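PDB 1XP4: D-alanyl-D-alanine carboxypeptidase from Streptococcus pneumoniae R6, which probably removes the terminal D-alanine from peptidoglycan precursor peptides, acting as a serine-type carboxypeptidase in bacterial cell wall synthesis. Local coordinates for residues 96-101 against 201-206; 237-242 against 269-274; 58-63 against 113-118. All coordinates share one frame; numbering follows the deposited sequence.

The three contacts lie in different parts of the penicillin-recognising fold, in which a five-stranded antiparallel sheet packs against helices. Contacts 1 and 3 have centres about 18 Å apart and belong to consecutive helices, 93-103 and 106-117; their segments alternate along the chain. Contact 2 opens after both have closed. It joins sheet strand 234-241 to helix 262-277, its centre about 35 Å from that of contact 3, across the chain's centre, and about 25 Å from that of contact 1. Contact 1 is near the predicted active site, the Ala-99 side chain lying about 9 Å from those of Lys-44 and Ser-104; contacts 2 and 3 lie away from it.

Contact 1 of 3, residues 96-101 against 201-206; sequences LLEATL and MTITST
Ala-99 and Ile-203 mark the closest approach of the two backbones, their CA atoms 7.3 Å apart where helix 93-103 faces strand 201-204. This is a helix-to-hairpin contact in the penicillin-recognising fold: the strand pairs antiparallel with 195-198. Ile-203 alone carries the strand's share of the direct packing, its CB directed at the helix. Its CG1 lies between the backbone N and the carbonyl carbon (chi1 61°), and the extended chi2 of -178° then drives CD1 end-on against the helix backbone. That methyl rests 3.9 Å from Ala-99 CA, and is equally near the carbonyl O of Glu-98. Of the Glu-98 side chain it is the aliphatic part that comes near, CG 4.4 Å from Ile-203 CD1; its carboxylate turns to a salt bridge with Lys-193. Phe-198 of the pairing strand touches both Ala-99 and Ile-203, extending the apolar layer.

Within the helix, Leu-96 O accepts from both the N and the OG1 of Thr-100, the hydroxyl approaching from 46° out of the carbonyl plane. Thr-100 also touches Lys-44, the predicted proton acceptor, so the opposite flank of this helix borders the active site. Beyond the strand, Thr-206 OG1 bonds Thr-225 OG1 and also a water 2.6 Å away, which donates to Leu-101 O at 3.0 Å.

Contact 2 of 3, residues 237-242 against 269-274; sequences GTTVEK and SLMDYI
Apolar contact is carried by Thr-239 and Met-271, a selenomethionine, whose side chains reach for each other tip to tip: Thr-239 CG2 lies 3.7 Å from Met-271 SE. The threonine torsion explains the choice of branch. With OG1 anti to the backbone N (chi1 -171°), the methyl rather than the hydroxyl is presented to the helix. Met-271 starts beside its own backbone N (chi1 -68°) and then bends at chi2 and chi3, which brings the selenium, rather than CE, up to the threonine methyl. It provides nearly all of the helix's buried surface here.

The second kind of contact is polar. The carboxylate of Glu-241 comes alongside the start of Met-271, the two side chains running antiparallel: OE1 lies 3.6 Å from Met-271 O and 3.8 Å from its CB. Ser-275 sits between these two acceptors, its hydroxyl bonding OE1 and, weakly, Met-271 O, while OE2 forms a salt bridge with Arg-217. That arginine also pairs with Asp-272, so it probably offsets the like charges of Glu-241 and Asp-272, whose OE1 and OD1 lie 6.0 Å apart.

Such packing seats helix 262-277 on one face of the five-stranded antiparallel sheet of the penicillin-recognising fold. Met-271 also reaches Val-246 of strand 244-253, one of the two antiparallel neighbours of 234-241, while Leu-270 and Ile-274 carry the helix onward over Ala-19 of strand 17-21.

Contact 3 of 3, residues 58-63 against 113-118; sequences GSITLS and AEKIAG
Ile-60 meets Ile-116 and Lys-115 where the loop leaving helix 44-57 folds against the last turn of helix 106-117, in the helical part of the penicillin-recognising fold. The backbones stay well apart, the nearest CA atoms being those of Ile-60 and Ile-116 at 8.0 Å, so side chains must span the gap. Ile-60 gives up the most surface. Its CB is directed at the helix; a chi1 of 56° tucks CG1 over the backbone, flanked by N and C, and an extended chi2 carries CD1 toward the helix.

Ile-116 is the main partner. Its CB does not aim at the loop, yet the end of its side chain does come nearer: CG1 lies anti to the carbonyl carbon (chi1 -61°), and CD1 stops 4.1 Å from Ile-60 CD1. The two side chains are set roughly perpendicular, and the only close pair between them is CD1 to CD1. Val-51 of helix 44-57 and Phe-123 of helix 120-133 also touch Ile-116, placing it among three helices, while Ile-60 packs back on Ala-54 and Leu-55.

Lys-115 contributes at the exposed margin through its aliphatic stem, the second point of contact, where CG lies 4.4 Å from the branch methyl CG2 of Ile-60.

Both chain segments lie at helix ends. Gly-58 and Gly-118 are the first residues to leave helical geometry, each with positive phi, and Gly-118 N still bonds Glu-114 O at 2.7 Å. A water bonded to Ser-59 OG at 3.0 Å also links the two segments, donating a weak bond to Ile-116 O at 3.4 Å.

Contact 1 of 3, residues 96-101 against 201-206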
loop_
_atom_site.group_PDB
_atom_site.type_symbol
_atom_site.label_atom_id
_atom_site.label_comp_id
_atom_site.label_asym_id
_atom_site.label_seq_id
_atom_site.Cartn_x
_atom_site.Cartn_y
_atom_site.Cartn_z
ATOM N N LEU A 96 16.173 5.302 10.849
ATOM C CA LEU A 96 16.358 5.093 9.417
ATOM C C LEU A 96 15.008 4.935 8.726
ATOM O O LEU A 96 14.790 5.452 7.630
ATOM C CB LEU A 96 17.222 3.861 9.176
ATOM C CG LEU A 96 18.638 3.973 9.732
ATOM C CD1 LEU A 96 19.368 2.659 9.520
ATOM C CD2 LEU A 96 19.369 5.127 9.049
ATOM N N LEU A 97 14.102 4.219 9.376
ATOM C CA LEU A 97 12.773 4.010 8.831
ATOM C C LEU A 97 12.106 5.361 8.595
ATOM O O LEU A 97 11.504 5.604 7.549
ATOM C CB LEU A 97 11.935 3.199 9.811
ATOM C CG LEU A 97 11.297 1.925 9.273
ATOM C CD1 LEU A 97 10.471 1.296 10.387
ATOM C CD2 LEU A 97 10.433 2.241 8.063
ATOM N N GLU A 98 12.215 6.238 9.581
ATOM C CA GLU A 98 11.625 7.557 9.481
ATOM C C GLU A 98 12.336 8.316 8.359
ATOM O O GLU A 98 11.688 8.939 7.519
ATOM C CB GLU A 98 11.774 8.294 10.818
ATOM C CG GLU A 98 10.723 9.365 11.079
ATOM C CD GLU A 98 9.974 9.142 12.385
ATOM O OE1 GLU A 98 9.492 8.013 12.615
ATOM O OE2 GLU A 98 9.857 10.095 13.182
ATOM N N ALA A 99 13.666 8.249 8.340
ATOM C CA ALA A 99 14.454 8.928 7.312
ATOM C C ALA A 99 14.120 8.399 5.910
ATOM O O ALA A 99 14.059 9.165 4.945
ATOM C CB ALA A 99 15.934 8.763 7.598
ATOM N N THR A 100 13.896 7.091 5.806
ATOM C CA THR A 100 13.568 6.466 4.530
ATOM C C THR A 100 12.212 6.903 3.974
ATOM O O THR A 100 12.120 7.392 2.848
ATOM C CB THR A 100 13.565 4.914 4.644
ATOM O OG1 THR A 100 14.898 4.444 4.864
ATOM C CG2 THR A 100 13.038 4.278 3.376
ATOM N N LEU A 101 11.161 6.728 4.763
ATOM C CA LEU A 101 9.819 7.064 4.313
ATOM C C LEU A 101 9.492 8.547 4.222
ATOM O O LEU A 101 8.752 8.965 3.336
ATOM C CB LEU A 101 8.798 6.371 5.210
ATOM C CG LEU A 101 8.787 4.843 5.118
ATOM C CD1 LEU A 101 7.924 4.255 6.216
ATOM C CD2 LEU A 101 8.272 4.434 3.754
HETATM N N MSE A 201 18.542 16.595 14.126
HETATM C CA MSE A 201 18.135 17.524 13.075
HETATM C C MSE A 201 16.708 17.223 12.629
HETATM O O MSE A 201 16.176 16.144 12.901
HETATM C CB MSE A 201 19.073 17.431 11.871
HETATM C CG MSE A 201 18.860 16.190 11.031
HETATM SE SE MSE A 201 19.897 16.214 9.415
HETATM C CE MSE A 201 18.864 17.488 8.402
ATOM N N THR A 202 16.090 18.175 11.940
ATOM C CA THR A 202 14.722 17.991 11.471
ATOM C C THR A 202 14.669 17.566 9.999
ATOM O O THR A 202 15.322 18.168 9.145
ATOM C CB THR A 202 13.905 19.298 11.640
ATOM O OG1 THR A 202 14.120 19.819 12.952
ATOM C CG2 THR A 202 12.414 19.040 11.457
ATOM N N ILE A 203 13.910 16.515 9.706
ATOM C CA ILE A 203 13.768 16.082 8.324
ATOM C C ILE A 203 12.368 16.482 7.852
ATOM O O ILE A 203 11.423 16.530 8.639
ATOM C CB ILE A 203 13.971 14.552 8.153
ATOM C CG1 ILE A 203 12.935 13.771 8.956
ATOM C CG2 ILE A 203 15.367 14.172 8.577
ATOM C CD1 ILE A 203 13.114 12.295 8.864
ATOM N N THR A 204 12.252 16.787 6.566
ATOM C CA THR A 204 10.990 17.212 5.984
ATOM C C THR A 204 10.474 16.159 5.020
ATOM O O THR A 204 11.254 15.513 4.316
ATOM C CB THR A 204 11.165 18.543 5.214
ATOM O OG1 THR A 204 11.546 19.576 6.127
ATOM C CG2 THR A 204 9.873 18.939 4.514
ATOM N N SER A 205 9.153 16.000 4.994
ATOM C CA SER A 205 8.508 15.040 4.115
ATOM C C SER A 205 8.514 15.561 2.684
ATOM O O SER A 205 8.565 16.765 2.453
ATOM C CB SER A 205 7.069 14.802 4.570
ATOM O OG SER A 205 6.411 13.867 3.732
ATOM N N THR A 206 8.473 14.643 1.725
ATOM C CA THR A 206 8.463 15.003 0.315
ATOM C C THR A 206 7.020 14.967 -0.155
ATOM O O THR A 206 6.716 15.303 -1.303
ATOM C CB THR A 206 9.257 13.997 -0.534
ATOM O OG1 THR A 206 8.720 12.684 -0.329
ATOM C CG2 THR A 206 10.723 14.013 -0.161
HETATM O O HOH W 1 9.484 10.476 0.881
#

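Contact 2 of 3, residues 237-242 against 269-274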
loop_
_atom_site.group_PDB
_atom_site.type_symbol
_atom_site.label_atom_id
_atom_site.label_comp_id
_atom_site.label_asym_id
_atom_site.label_seq_id
_atom_site.Cartn_x
_atom_site.Cartn_y
_atom_site.Cartn_z
ATOM N N GLY A 237 -0.067 7.614 -3.299
ATOM C CA GLY A 237 -0.743 8.276 -2.203
ATOM C C GLY A 237 -1.922 7.487 -1.679
ATOM O O GLY A 237 -2.607 6.808 -2.437
ATOM N N THR A 238 -2.149 7.547 -0.371
ATOM C CA THR A 238 -3.292 6.862 0.222
ATOM C C THR A 238 -4.080 7.925 0.981
ATOM O O THR A 238 -3.509 8.886 1.497
ATOM C CB THR A 238 -2.865 5.727 1.187
ATOM O OG1 THR A 238 -4.035 5.044 1.660
ATOM C CG2 THR A 238 -2.101 6.286 2.378
ATOM N N THR A 239 -5.394 7.762 1.042
ATOM C CA THR A 239 -6.218 8.748 1.715
ATOM C C THR A 239 -7.566 8.177 2.099
ATOM O O THR A 239 -7.999 7.159 1.559
ATOM C CB THR A 239 -6.469 9.956 0.799
ATOM O OG1 THR A 239 -7.093 11.005 1.544
ATOM C CG2 THR A 239 -7.394 9.564 -0.341
ATOM N N VAL A 240 -8.225 8.834 3.044
ATOM C CA VAL A 240 -9.551 8.418 3.463
ATOM C C VAL A 240 -10.464 9.568 3.103
ATOM O O VAL A 240 -10.493 10.581 3.800
ATOM C CB VAL A 240 -9.655 8.174 4.983
ATOM C CG1 VAL A 240 -11.081 7.774 5.335
ATOM C CG2 VAL A 240 -8.688 7.084 5.411
ATOM N N GLU A 241 -11.194 9.413 2.004
ATOM C CA GLU A 241 -12.105 10.448 1.550
ATOM C C GLU A 241 -13.520 9.893 1.534
ATOM O O GLU A 241 -13.771 8.839 0.955
ATOM C CB GLU A 241 -11.704 10.923 0.155
ATOM C CG GLU A 241 -11.752 12.421 -0.017
ATOM C CD GLU A 241 -11.104 12.871 -1.310
ATOM O OE1 GLU A 241 -11.654 12.565 -2.384
ATOM O OE2 GLU A 241 -10.038 13.523 -1.258
ATOM N N LYS A 242 -14.431 10.614 2.179
ATOM C CA LYS A 242 -15.832 10.224 2.276
ATOM C C LYS A 242 -15.987 8.830 2.854
ATOM O O LYS A 242 -16.779 8.025 2.364
ATOM C CB LYS A 242 -16.498 10.309 0.913
ATOM C CG LYS A 242 -16.523 11.716 0.374
ATOM C CD LYS A 242 -17.109 11.765 -1.016
ATOM C CE LYS A 242 -16.926 13.144 -1.625
ATOM N NZ LYS A 242 -17.516 13.224 -2.998
ATOM N N SER A 269 -6.507 15.514 -8.602
ATOM C CA SER A 269 -7.423 15.464 -9.730
ATOM C C SER A 269 -8.087 14.100 -9.817
ATOM O O SER A 269 -9.288 13.993 -10.074
ATOM C CB SER A 269 -6.672 15.742 -11.024
ATOM O OG SER A 269 -7.551 15.650 -12.126
ATOM N N LEU A 270 -7.289 13.059 -9.601
ATOM C CA LEU A 270 -7.775 11.689 -9.646
ATOM C C LEU A 270 -8.803 11.424 -8.550
ATOM O O LEU A 270 -9.751 10.667 -8.753
ATOM C CB LEU A 270 -6.594 10.715 -9.513
ATOM C CG LEU A 270 -6.842 9.205 -9.358
ATOM C CD1 LEU A 270 -7.870 8.708 -10.356
ATOM C CD2 LEU A 270 -5.525 8.470 -9.542
HETATM N N MSE A 271 -8.624 12.054 -7.394
HETATM C CA MSE A 271 -9.544 11.849 -6.282
HETATM C C MSE A 271 -10.880 12.558 -6.436
HETATM O O MSE A 271 -11.899 12.080 -5.925
HETATM C CB MSE A 271 -8.876 12.238 -4.968
HETATM C CG MSE A 271 -7.740 11.296 -4.581
HETATM SE SE MSE A 271 -8.280 9.540 -3.917
HETATM C CE MSE A 271 -10.054 9.383 -4.605
ATOM N N ASP A 272 -10.881 13.693 -7.132
ATOM C CA ASP A 272 -12.124 14.418 -7.363
ATOM C C ASP A 272 -13.004 13.513 -8.214
ATOM O O ASP A 272 -14.216 13.457 -8.036
ATOM C CB ASP A 272 -11.875 15.733 -8.109
ATOM C CG ASP A 272 -11.381 16.847 -7.201
ATOM O OD1 ASP A 272 -12.052 17.141 -6.194
ATOM O OD2 ASP A 272 -10.325 17.444 -7.503
ATOM N N TYR A 273 -12.379 12.800 -9.141
ATOM C CA TYR A 273 -13.101 11.888 -10.017
ATOM C C TYR A 273 -13.701 10.754 -9.210
ATOM O O TYR A 273 -14.910 10.503 -9.258
ATOM C CB TYR A 273 -12.154 11.303 -11.064
ATOM C CG TYR A 273 -12.730 10.129 -11.833
ATOM C CD1 TYR A 273 -13.794 10.300 -12.714
ATOM C CD2 TYR A 273 -12.204 8.843 -11.677
ATOM C CE1 TYR A 273 -14.318 9.226 -13.419
ATOM C CE2 TYR A 273 -12.724 7.761 -12.380
ATOM C CZ TYR A 273 -13.781 7.960 -13.247
ATOM O OH TYR A 273 -14.316 6.892 -13.931
ATOM N N ILE A 274 -12.841 10.074 -8.462
ATOM C CA ILE A 274 -13.250 8.934 -7.652
ATOM C C ILE A 274 -14.369 9.209 -6.658
ATOM O O ILE A 274 -15.277 8.390 -6.497
ATOM C CB ILE A 274 -12.047 8.363 -6.901
ATOM C CG1 ILE A 274 -11.046 7.816 -7.917
ATOM C CG2 ILE A 274 -12.495 7.289 -5.929
ATOM C CD1 ILE A 274 -9.705 7.489 -7.334
#

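Contact 3 of 3, residues 58-63 against 113-118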
loop_
_atom_site.group_PDB
_atom_site.type_symbol
_atom_site.label_atom_id
_atom_site.label_comp_id
_atom_site.label_asym_id
_atom_site.label_seq_id
_atom_site.Cartn_x
_atom_site.Cartn_y
_atom_site.Cartn_z
ATOM N N GLY A 58 10.985 -10.310 15.019
ATOM C CA GLY A 58 11.798 -10.093 16.200
ATOM C C GLY A 58 13.309 -10.022 16.016
ATOM O O GLY A 58 14.024 -9.736 16.982
ATOM N N SER A 59 13.805 -10.278 14.804
ATOM C CA SER A 59 15.240 -10.232 14.541
ATOM C C SER A 59 15.831 -8.830 14.740
ATOM O O SER A 59 17.029 -8.685 14.975
ATOM C CB SER A 59 15.546 -10.760 13.131
ATOM O OG SER A 59 14.731 -10.162 12.141
ATOM N N ILE A 60 14.995 -7.801 14.633
ATOM C CA ILE A 60 15.435 -6.432 14.874
ATOM C C ILE A 60 14.324 -5.748 15.650
ATOM O O ILE A 60 13.207 -6.256 15.712
ATOM C CB ILE A 60 15.682 -5.612 13.579
ATOM C CG1 ILE A 60 14.427 -5.609 12.704
ATOM C CG2 ILE A 60 16.882 -6.147 12.852
ATOM C CD1 ILE A 60 14.509 -4.682 11.515
ATOM N N THR A 61 14.637 -4.605 16.247
ATOM C CA THR A 61 13.657 -3.855 17.010
ATOM C C THR A 61 13.804 -2.399 16.623
ATOM O O THR A 61 14.822 -2.002 16.055
ATOM C CB THR A 61 13.899 -3.983 18.520
ATOM O OG1 THR A 61 15.130 -3.334 18.864
ATOM C CG2 THR A 61 13.966 -5.450 18.929
ATOM N N LEU A 62 12.796 -1.598 16.937
ATOM C CA LEU A 62 12.820 -0.182 16.602
ATOM C C LEU A 62 14.026 0.577 17.148
ATOM O O LEU A 62 14.500 1.515 16.511
ATOM C CB LEU A 62 11.525 0.488 17.071
ATOM C CG LEU A 62 10.298 0.044 16.255
ATOM C CD1 LEU A 62 9.020 0.560 16.866
ATOM C CD2 LEU A 62 10.432 0.542 14.825
ATOM N N SER A 63 14.539 0.176 18.308
ATOM C CA SER A 63 15.679 0.883 18.897
ATOM C C SER A 63 17.036 0.264 18.581
ATOM O O SER A 63 18.069 0.718 19.081
ATOM C CB SER A 63 15.514 0.964 20.410
ATOM O OG SER A 63 15.729 -0.303 21.000
ATOM N N ALA A 113 18.787 -2.439 4.816
ATOM C CA ALA A 113 18.925 -3.642 4.007
ATOM C C ALA A 113 20.125 -4.494 4.424
ATOM O O ALA A 113 20.004 -5.713 4.564
ATOM C CB ALA A 113 19.032 -3.264 2.529
ATOM N N GLU A 114 21.278 -3.856 4.609
ATOM C CA GLU A 114 22.482 -4.577 5.013
ATOM C C GLU A 114 22.278 -5.159 6.401
ATOM O O GLU A 114 22.777 -6.237 6.716
ATOM C CB GLU A 114 23.695 -3.653 5.037
ATOM C CG GLU A 114 24.067 -3.075 3.697
ATOM C CD GLU A 114 25.464 -2.492 3.706
ATOM O OE1 GLU A 114 25.855 -1.908 4.742
ATOM O OE2 GLU A 114 26.168 -2.616 2.679
ATOM N N LYS A 115 21.542 -4.433 7.233
ATOM C CA LYS A 115 21.259 -4.884 8.581
ATOM C C LYS A 115 20.387 -6.132 8.566
ATOM O O LYS A 115 20.581 -7.039 9.376
ATOM C CB LYS A 115 20.536 -3.791 9.359
ATOM C CG LYS A 115 20.256 -4.139 10.810
ATOM C CD LYS A 115 21.560 -4.313 11.572
ATOM C CE LYS A 115 21.332 -4.381 13.069
ATOM N NZ LYS A 115 22.598 -4.635 13.801
ATOM N N ILE A 116 19.429 -6.181 7.643
ATOM C CA ILE A 116 18.517 -7.318 7.572
ATOM C C ILE A 116 19.011 -8.520 6.771
ATOM O O ILE A 116 18.702 -9.658 7.123
ATOM C CB ILE A 116 17.122 -6.885 7.018
ATOM C CG1 ILE A 116 16.498 -5.836 7.944
ATOM C CG2 ILE A 116 16.175 -8.091 6.928
ATOM C CD1 ILE A 116 15.113 -5.378 7.527
ATOM N N ALA A 117 19.777 -8.285 5.711
ATOM C CA ALA A 117 20.257 -9.390 4.880
ATOM C C ALA A 117 21.772 -9.490 4.710
ATOM O O ALA A 117 22.263 -10.364 3.985
ATOM C CB ALA A 117 19.589 -9.327 3.506
ATOM N N GLY A 118 22.513 -8.602 5.366
ATOM C CA GLY A 118 23.960 -8.637 5.262
ATOM C C GLY A 118 24.464 -7.767 4.138
ATOM O O GLY A 118 25.457 -7.056 4.277
HETATM O O HOH W 2 16.834 -9.765 9.990
#